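Local structure of restriction endonuclease (Mycobacterium sp., 4F0Q) at residues Gly337-Gly342 against Val350-Gln355; Arg376-Trp381 against Arg449-Ile454; Ile382-Thr387 against Pro405-Ala410. The protein cleaves DNA as a tetrameric, cytosine-methylation-dependent restriction endonuclease, probably through a magnesium-dependent nuclease domain of the PD-(D/E)XK type. One frame throughout, in Å; residues are numbered along the deposited sequence.

Contact 1 of 3, residues Gly337-Gly342 against Val350-Gln355; sequences GRIDMG and VVVLGQ. With MG (magnesium ion), chain E.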
loop_
_atom_site.group_PDB
_atom_site.type_symbol
_atom_site.label_atom_id
_atom_site.label_comp_id
_atom_site.label_asym_id
_atom_site.label_seq_id
_atom_site.Cartn_x
_atom_site.Cartn_y
_atom_site.Cartn_z
ATOM N N GLY A 337 8.507 9.308 -2.346
ATOM C CA GLY A 337 7.376 10.047 -1.817
ATOM C C GLY A 337 6.685 9.246 -0.728
ATOM O O GLY A 337 7.197 8.216 -0.293
ATOM N N ARG A 338 5.520 9.709 -0.287
ATOM C CA ARG A 338 4.793 9.021 0.776
ATOM C C ARG A 338 3.293 9.279 0.711
ATOM O O ARG A 338 2.858 10.402 0.456
ATOM C CB ARG A 338 5.328 9.441 2.147
ATOM C CG ARG A 338 4.761 8.636 3.305
ATOM C CD ARG A 338 5.150 9.235 4.647
ATOM N NE ARG A 338 4.486 10.514 4.886
ATOM C CZ ARG A 338 4.597 11.214 6.010
ATOM N NH1 ARG A 338 5.348 10.762 7.005
ATOM N NH2 ARG A 338 3.956 12.367 6.141
ATOM N N ILE A 339 2.506 8.235 0.945
ATOM C CA ILE A 339 1.056 8.376 1.002
ATOM C C ILE A 339 0.545 8.008 2.389
ATOM O O ILE A 339 0.931 6.983 2.945
ATOM C CB ILE A 339 0.354 7.487 -0.045
ATOM C CG1 ILE A 339 0.830 7.838 -1.454
ATOM C CG2 ILE A 339 -1.159 7.628 0.053
ATOM C CD1 ILE A 339 0.201 6.991 -2.528
ATOM N N ASP A 340 -0.314 8.849 2.953
ATOM C CA ASP A 340 -0.923 8.545 4.241
ATOM C C ASP A 340 -2.254 7.831 4.036
ATOM O O ASP A 340 -3.278 8.468 3.789
ATOM C CB ASP A 340 -1.116 9.819 5.064
ATOM C CG ASP A 340 0.199 10.471 5.444
ATOM O OD1 ASP A 340 1.215 9.751 5.533
ATOM O OD2 ASP A 340 0.213 11.701 5.654
ATOM N N MET A 341 -2.229 6.506 4.131
ATOM C CA MET A 341 -3.424 5.699 3.900
ATOM C C MET A 341 -4.299 5.607 5.144
ATOM O O MET A 341 -3.852 5.167 6.202
ATOM C CB MET A 341 -3.047 4.303 3.398
ATOM C CG MET A 341 -2.432 4.301 2.007
ATOM S SD MET A 341 -2.076 2.649 1.376
ATOM C CE MET A 341 -3.720 1.946 1.307
ATOM N N GLY A 342 -5.553 6.024 5.003
ATOM C CA GLY A 342 -6.482 6.055 6.116
ATOM C C GLY A 342 -7.173 7.400 6.201
ATOM O O GLY A 342 -7.518 7.995 5.180
ATOM N N VAL A 350 2.672 4.865 3.835
ATOM C CA VAL A 350 3.225 3.944 2.850
ATOM C C VAL A 350 4.232 4.665 1.956
ATOM O O VAL A 350 3.942 5.726 1.393
ATOM C CB VAL A 350 2.127 3.247 2.007
ATOM C CG1 VAL A 350 1.343 2.267 2.866
ATOM C CG2 VAL A 350 1.196 4.261 1.376
ATOM N N VAL A 351 5.425 4.088 1.848
ATOM C CA VAL A 351 6.516 4.700 1.102
ATOM C C VAL A 351 6.366 4.464 -0.398
ATOM O O VAL A 351 6.114 3.342 -0.843
ATOM C CB VAL A 351 7.883 4.170 1.577
ATOM C CG1 VAL A 351 9.016 4.882 0.853
ATOM C CG2 VAL A 351 8.019 4.344 3.080
ATOM N N VAL A 352 6.515 5.535 -1.170
ATOM C CA VAL A 352 6.389 5.460 -2.617
ATOM C C VAL A 352 7.754 5.537 -3.292
ATOM O O VAL A 352 8.474 6.523 -3.152
ATOM C CB VAL A 352 5.496 6.590 -3.163
ATOM C CG1 VAL A 352 5.380 6.490 -4.676
ATOM C CG2 VAL A 352 4.123 6.541 -2.513
ATOM N N LEU A 353 8.103 4.484 -4.021
ATOM C CA LEU A 353 9.343 4.458 -4.783
ATOM C C LEU A 353 9.055 4.803 -6.238
ATOM O O LEU A 353 8.252 4.143 -6.898
ATOM C CB LEU A 353 10.019 3.088 -4.679
ATOM C CG LEU A 353 10.988 2.864 -3.513
ATOM C CD1 LEU A 353 10.306 3.061 -2.168
ATOM C CD2 LEU A 353 11.610 1.479 -3.598
ATOM N N GLY A 354 9.710 5.844 -6.733
ATOM C CA GLY A 354 9.475 6.308 -8.085
ATOM C C GLY A 354 10.597 5.979 -9.048
ATOM O O GLY A 354 11.765 5.928 -8.667
ATOM N N GLN A 355 10.227 5.753 -10.303
ATOM C CA GLN A 355 11.192 5.522 -11.369
ATOM C C GLN A 355 10.750 6.254 -12.626
ATOM O O GLN A 355 9.586 6.189 -13.007
ATOM C CB GLN A 355 11.324 4.029 -11.662
ATOM C CG GLN A 355 12.062 3.715 -12.953
ATOM C CD GLN A 355 13.492 4.213 -12.946
ATOM O OE1 GLN A 355 13.940 4.861 -13.892
ATOM N NE2 GLN A 355 14.218 3.907 -11.877
HETATM MG MG MG E . 15.104 6.531 -14.396
HETATM O O HOH W 1 15.757 8.483 -14.716
HETATM O O HOH W 2 15.822 6.069 -16.297
HETATM O O HOH W 3 16.608 5.725 -13.152
#
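Strands G337-G342 and V350-Q355 are the antiparallel arms of a beta hairpin, their axes 4.4 Å apart at closest and their directions 146° from each other. Two hydrogen-bonded pairs, G337 with V352 and I339 with V350, flank the non-hydrogen-bonded pair R338 with V351. The straightest link runs from V350 N to I339 O, with 179° at the hydrogen and the donor nearly along the C=O axis; V352 N meets G337 O from above the carbonyl plane, 55° out of it. On the face of I339 and V352, V350 CG2 sits in the crowded position between its own N and carbonyl carbon, and this brings it to 3.6 Å from I339 CB. I339 CG1, anti to its carbonyl carbon, reaches V352 CG2 at 3.7 Å. M341, with CG anti to the carbonyl carbon and SD anti to CA, crosses V350 at about a right angle, SD 3.6 Å from V350 CG2 and nearly as near CG1. F312 of helix 297-314 packs on I339 and V352, whereas M341 meets M341 of the second subunit. R338 points to the other face and its chain leads off; NE lies 3.4 Å from D340 OD1, an ion pair without an aligned N-H. Beyond the paired residues strand 347-357 runs on to Q355, whose OE1 binds magnesium at 2.1 Å, alongside D334, the A356 carbonyl and three waters. The hairpin pairs the start of the strand that, three residues beyond V352, presents the neutral amide oxygen of Q355 to the ion, which would be expected to polarise it.

Contact 2 of 3, residues Arg376-Trp381 against Arg449-Ile454; sequences RLRRGW and RPEEVI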
loop_
_atom_site.group_PDB
_atom_site.type_symbol
_atom_site.label_atom_id
_atom_site.label_comp_id
_atom_site.label_asym_id
_atom_site.label_seq_id
_atom_site.Cartn_x
_atom_site.Cartn_y
_atom_site.Cartn_z
ATOM N N ARG A 376 12.798 -3.624 -5.348
ATOM C CA ARG A 376 13.186 -2.717 -4.274
ATOM C C ARG A 376 12.077 -2.547 -3.239
ATOM O O ARG A 376 12.324 -2.093 -2.121
ATOM C CB ARG A 376 13.570 -1.353 -4.850
ATOM C CG ARG A 376 14.903 -1.336 -5.577
ATOM C CD ARG A 376 16.054 -1.469 -4.597
ATOM N NE ARG A 376 15.991 -0.451 -3.554
ATOM C CZ ARG A 376 16.501 0.771 -3.671
ATOM N NH1 ARG A 376 17.116 1.131 -4.789
ATOM N NH2 ARG A 376 16.396 1.632 -2.668
ATOM N N LEU A 377 10.857 -2.915 -3.615
ATOM C CA LEU A 377 9.699 -2.708 -2.754
ATOM C C LEU A 377 9.617 -3.709 -1.608
ATOM O O LEU A 377 9.824 -4.908 -1.793
ATOM C CB LEU A 377 8.406 -2.750 -3.571
ATOM C CG LEU A 377 8.207 -1.643 -4.607
ATOM C CD1 LEU A 377 6.888 -1.830 -5.339
ATOM C CD2 LEU A 377 8.268 -0.274 -3.947
ATOM N N ARG A 378 9.315 -3.198 -0.419
ATOM C CA ARG A 378 9.030 -4.034 0.737
ATOM C C ARG A 378 7.533 -3.988 0.993
ATOM O O ARG A 378 6.796 -3.325 0.264
ATOM C CB ARG A 378 9.780 -3.520 1.965
ATOM C CG ARG A 378 11.287 -3.491 1.805
ATOM C CD ARG A 378 11.951 -2.875 3.022
ATOM N NE ARG A 378 13.404 -2.862 2.899
ATOM C CZ ARG A 378 14.223 -2.319 3.792
ATOM N NH1 ARG A 378 13.732 -1.738 4.878
ATOM N NH2 ARG A 378 15.535 -2.355 3.599
ATOM N N ARG A 379 7.075 -4.691 2.023
ATOM C CA ARG A 379 5.670 -4.615 2.400
ATOM C C ARG A 379 5.369 -3.244 2.996
ATOM O O ARG A 379 6.127 -2.734 3.823
ATOM C CB ARG A 379 5.296 -5.727 3.380
ATOM C CG ARG A 379 6.202 -5.820 4.586
ATOM C CD ARG A 379 5.716 -6.880 5.551
ATOM N NE ARG A 379 6.731 -7.193 6.550
ATOM C CZ ARG A 379 6.578 -8.094 7.512
ATOM N NH1 ARG A 379 5.446 -8.776 7.615
ATOM N NH2 ARG A 379 7.562 -8.312 8.373
ATOM N N GLY A 380 4.266 -2.647 2.561
ATOM C CA GLY A 380 3.913 -1.307 2.987
ATOM C C GLY A 380 4.493 -0.266 2.054
ATOM O O GLY A 380 4.360 0.934 2.285
ATOM N N TRP A 381 5.151 -0.732 0.997
ATOM C CA TRP A 381 5.703 0.153 -0.019
ATOM C C TRP A 381 4.977 -0.043 -1.340
ATOM O O TRP A 381 4.554 -1.152 -1.666
ATOM C CB TRP A 381 7.196 -0.115 -0.223
ATOM C CG TRP A 381 8.072 0.331 0.906
ATOM C CD1 TRP A 381 7.675 0.721 2.151
ATOM C CD2 TRP A 381 9.499 0.438 0.888
ATOM N NE1 TRP A 381 8.767 1.061 2.911
ATOM C CE2 TRP A 381 9.901 0.898 2.157
ATOM C CE3 TRP A 381 10.478 0.189 -0.079
ATOM C CZ2 TRP A 381 11.237 1.113 2.485
ATOM C CZ3 TRP A 381 11.805 0.403 0.249
ATOM C CH2 TRP A 381 12.172 0.861 1.520
ATOM N N ARG A 449 17.631 7.486 3.210
ATOM C CA ARG A 449 16.960 6.218 2.961
ATOM C C ARG A 449 15.486 6.483 2.679
ATOM O O ARG A 449 14.920 7.438 3.208
ATOM C CB ARG A 449 17.094 5.300 4.177
ATOM C CG ARG A 449 18.519 4.932 4.549
ATOM C CD ARG A 449 18.536 4.050 5.789
ATOM N NE ARG A 449 19.876 3.576 6.120
ATOM C CZ ARG A 449 20.157 2.793 7.158
ATOM N NH1 ARG A 449 19.186 2.395 7.971
ATOM N NH2 ARG A 449 21.405 2.408 7.384
ATOM N N PRO A 450 14.861 5.643 1.838
ATOM C CA PRO A 450 13.433 5.778 1.528
ATOM C C PRO A 450 12.572 5.773 2.789
ATOM O O PRO A 450 11.634 6.562 2.892
ATOM C CB PRO A 450 13.144 4.533 0.686
ATOM C CG PRO A 450 14.446 4.215 0.043
ATOM C CD PRO A 450 15.493 4.559 1.064
ATOM N N GLU A 451 12.908 4.900 3.734
ATOM C CA GLU A 451 12.186 4.791 5.000
ATOM C C GLU A 451 12.065 6.140 5.707
ATOM O O GLU A 451 11.020 6.467 6.279
ATOM C CB GLU A 451 12.883 3.783 5.921
ATOM C CG GLU A 451 12.941 2.354 5.384
ATOM C CD GLU A 451 14.052 2.137 4.369
ATOM O OE1 GLU A 451 14.751 3.113 4.026
ATOM O OE2 GLU A 451 14.230 0.987 3.918
ATOM N N GLU A 452 13.132 6.932 5.640
ATOM C CA GLU A 452 13.173 8.242 6.285
ATOM C C GLU A 452 12.052 9.175 5.819
ATOM O O GLU A 452 11.770 10.182 6.471
ATOM C CB GLU A 452 14.540 8.902 6.074
ATOM C CG GLU A 452 15.708 8.105 6.642
ATOM C CD GLU A 452 17.055 8.771 6.403
ATOM O OE1 GLU A 452 17.184 9.984 6.673
ATOM O OE2 GLU A 452 17.987 8.079 5.941
ATOM N N VAL A 453 11.405 8.834 4.706
ATOM C CA VAL A 453 10.291 9.634 4.199
ATOM C C VAL A 453 9.122 9.638 5.185
ATOM O O VAL A 453 8.233 10.486 5.103
ATOM C CB VAL A 453 9.808 9.147 2.813
ATOM C CG1 VAL A 453 8.811 8.006 2.959
ATOM C CG2 VAL A 453 9.188 10.294 2.030
ATOM N N ILE A 454 9.130 8.692 6.121
ATOM C CA ILE A 454 8.109 8.652 7.161
ATOM C C ILE A 454 8.242 9.862 8.088
ATOM O O ILE A 454 7.254 10.357 8.632
ATOM C CB ILE A 454 8.185 7.338 7.972
ATOM C CG1 ILE A 454 7.963 6.137 7.050
ATOM C CG2 ILE A 454 7.157 7.325 9.092
ATOM C CD1 ILE A 454 8.042 4.802 7.755
#
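The indole of W381 has R378 CB over one face, 4.1 Å above the plane and displaced toward the rim, while E451 CG lies in plane at its edge. E451 OE2 also comes to that edge, 3.2 Å from W381 CH2, with the carboxylate turned 62° from the ring. P450 CB approaches the same CH2 obliquely at 3.9 Å. The R378 guanidinium has E451 OE2 over one face: NH1 is 2.9 Å from it, but the planes stand 56° apart and no N-H points at the oxygen, so the salt bridge rests on charge alone. A chi2 of 80° bends E451 back to reach both groups, whereas R378 is extended from CG to NE. The contact joins a type II beta turn, R378 to W381, closed by W381 N to R378 O and leading into strand 381-387, to a 3-10 segment at 451-454 near the C-terminus. G380 takes the left-handed position of that turn. E452 OE2, from within the 3-10 segment, accepts the backbone N of R449 just before it at 2.8 Å, met from above the carboxylate plane. In the tetramer, Q403 of the second subunit packs on W381 and E451, and R449 forms a salt bridge with D106 of the third subunit.

Contact 3 of 3, residues Ile382-Thr387 against Pro405-Ala410; sequences IGVYVT and PVVLIA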
loop_
_atom_site.group_PDB
_atom_site.type_symbol
_atom_site.label_atom_id
_atom_site.label_comp_id
_atom_site.label_asym_id
_atom_site.label_seq_id
_atom_site.Cartn_x
_atom_site.Cartn_y
_atom_site.Cartn_z
ATOM N N ILE A 382 4.827 1.037 -2.098
ATOM C CA ILE A 382 4.294 0.944 -3.450
ATOM C C ILE A 382 5.259 1.603 -4.424
ATOM O O ILE A 382 6.125 2.377 -4.021
ATOM C CB ILE A 382 2.909 1.606 -3.581
ATOM C CG1 ILE A 382 3.014 3.116 -3.369
ATOM C CG2 ILE A 382 1.920 0.981 -2.605
ATOM C CD1 ILE A 382 1.771 3.874 -3.769
ATOM N N GLY A 383 5.110 1.293 -5.706
ATOM C CA GLY A 383 5.979 1.859 -6.719
ATOM C C GLY A 383 5.220 2.692 -7.730
ATOM O O GLY A 383 3.991 2.670 -7.766
ATOM N N VAL A 384 5.957 3.438 -8.546
ATOM C CA VAL A 384 5.361 4.190 -9.645
ATOM C C VAL A 384 6.372 4.381 -10.777
ATOM O O VAL A 384 7.498 4.821 -10.553
ATOM C CB VAL A 384 4.784 5.549 -9.175
ATOM C CG1 VAL A 384 5.812 6.331 -8.370
ATOM C CG2 VAL A 384 4.280 6.361 -10.361
ATOM N N TYR A 385 5.969 4.026 -11.992
ATOM C CA TYR A 385 6.861 4.100 -13.143
ATOM C C TYR A 385 6.329 5.087 -14.178
ATOM O O TYR A 385 5.299 4.850 -14.806
ATOM C CB TYR A 385 7.044 2.712 -13.764
ATOM C CG TYR A 385 8.366 2.508 -14.476
ATOM C CD1 TYR A 385 8.840 3.436 -15.396
ATOM C CD2 TYR A 385 9.144 1.385 -14.221
ATOM C CE1 TYR A 385 10.046 3.249 -16.045
ATOM C CE2 TYR A 385 10.353 1.191 -14.865
ATOM C CZ TYR A 385 10.797 2.124 -15.775
ATOM O OH TYR A 385 11.999 1.933 -16.417
ATOM N N VAL A 386 7.044 6.193 -14.348
ATOM C CA VAL A 386 6.666 7.230 -15.298
ATOM C C VAL A 386 7.553 7.187 -16.540
ATOM O O VAL A 386 8.785 7.259 -16.449
ATOM C CB VAL A 386 6.748 8.630 -14.662
ATOM C CG1 VAL A 386 6.317 9.694 -15.659
ATOM C CG2 VAL A 386 5.894 8.691 -13.407
ATOM N N THR A 387 6.919 7.063 -17.701
ATOM C CA THR A 387 7.648 6.999 -18.960
ATOM C C THR A 387 6.887 7.705 -20.077
ATOM O O THR A 387 5.661 7.818 -20.034
ATOM C CB THR A 387 7.944 5.537 -19.368
ATOM O OG1 THR A 387 8.628 5.513 -20.627
ATOM C CG2 THR A 387 6.653 4.736 -19.475
ATOM N N PRO A 405 2.647 -4.338 -6.892
ATOM C CA PRO A 405 2.054 -3.072 -6.449
ATOM C C PRO A 405 2.763 -1.865 -7.056
ATOM O O PRO A 405 3.419 -1.111 -6.337
ATOM C CB PRO A 405 2.277 -3.098 -4.938
ATOM C CG PRO A 405 3.502 -3.924 -4.759
ATOM C CD PRO A 405 3.443 -4.978 -5.829
ATOM N N VAL A 406 2.627 -1.687 -8.365
ATOM C CA VAL A 406 3.269 -0.574 -9.051
ATOM C C VAL A 406 2.278 0.192 -9.925
ATOM O O VAL A 406 1.552 -0.396 -10.727
ATOM C CB VAL A 406 4.478 -1.048 -9.894
ATOM C CG1 VAL A 406 4.096 -2.239 -10.764
ATOM C CG2 VAL A 406 5.032 0.092 -10.736
ATOM N N VAL A 407 2.242 1.509 -9.752
ATOM C CA VAL A 407 1.385 2.367 -10.558
ATOM C C VAL A 407 2.067 2.684 -11.883
ATOM O O VAL A 407 3.213 3.131 -11.909
ATOM C CB VAL A 407 1.055 3.679 -9.823
ATOM C CG1 VAL A 407 0.203 4.583 -10.700
ATOM C CG2 VAL A 407 0.353 3.388 -8.507
ATOM N N LEU A 408 1.359 2.446 -12.983
ATOM C CA LEU A 408 1.916 2.676 -14.311
ATOM C C LEU A 408 1.470 4.012 -14.892
ATOM O O LEU A 408 0.277 4.284 -15.008
ATOM C CB LEU A 408 1.526 1.542 -15.261
ATOM C CG LEU A 408 2.029 0.143 -14.904
ATOM C CD1 LEU A 408 1.659 -0.852 -15.994
ATOM C CD2 LEU A 408 3.531 0.155 -14.670
ATOM N N ILE A 409 2.441 4.843 -15.255
ATOM C CA ILE A 409 2.166 6.117 -15.906
ATOM C C ILE A 409 2.891 6.188 -17.247
ATOM O O ILE A 409 4.080 6.511 -17.311
ATOM C CB ILE A 409 2.582 7.312 -15.026
ATOM C CG1 ILE A 409 1.928 7.212 -13.646
ATOM C CG2 ILE A 409 2.211 8.625 -15.700
ATOM C CD1 ILE A 409 2.225 8.385 -12.737
ATOM N N ALA A 410 2.166 5.872 -18.317
ATOM C CA ALA A 410 2.733 5.866 -19.659
ATOM C C ALA A 410 2.557 7.217 -20.348
ATOM O O ALA A 410 2.234 8.213 -19.701
ATOM C CB ALA A 410 2.111 4.755 -20.493
#
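I409 lays its CD1 against two valines of the neighbouring strand, 3.7 Å from V384 CG2 and the same from V386 CG2. Its CG1 stands anti to the carbonyl carbon (chi1 -54°), and the remaining chain is extended (chi2 -177°), so that the methyl reaches V384 obliquely while V386 runs alongside I409 and points the same way. V407 continues this face, its CB 4.2 Å from V384 CB; V311 and F312 of helix 297-314 pack on I409 and V407 respectively. The other face carries Y385, V406 and L408. Here the contact with Y385 is looser and made by its CB, 4.4 Å from L408 CD2, because the phenol ring leads away from the second strand toward Q355 and helix 367-374, and meets F391 edge-to-face. G383 adds no side chain, and V406 CG2 packs against its carbonyl group. Five hydrogen bonds tie the backbones. G383 and Y385 each donate their N-H to one residue of P405-A410 and accept at their C=O that of the residue two further on: Y385 N donates to V407 O nearly along the C=O axis, and Y385 O receives I409 N at 2.9 Å. T387 N closes the ladder on I409 O, while T387 OG1 is held by K357 O and G389 N. The strand axes lie 4.3 Å apart, only 15° from parallel. With helix 393-401 in the connection between them, these strands form a beta-alpha-beta crossover, and their place beside the magnesium-bearing strand 347-357 is as in the PD-(D/E)XK nuclease core.

Contacts 1 and 3 belong to one five-stranded mixed sheet, where strands 347-357 and 381-387 are neighbours; their centres are 12 Å apart, and L353 N with I382 O and Q355 O with V386 N probably bond between them. Contact 2 lies about 8 Å from contact 1 and 15 Å from contact 3, at the surface where the loop into strand 381-387 meets the C-terminal segment. Along the chain contact 1 closes first, and contact 3 nests inside the loop contact 2 closes. V351 CG2 packs on W381 NE1 and R338 CD on V453 O, so both segments of contact 2 border the hairpin. All three touch the second subunit, linking the nuclease sheet to the tetramer interface.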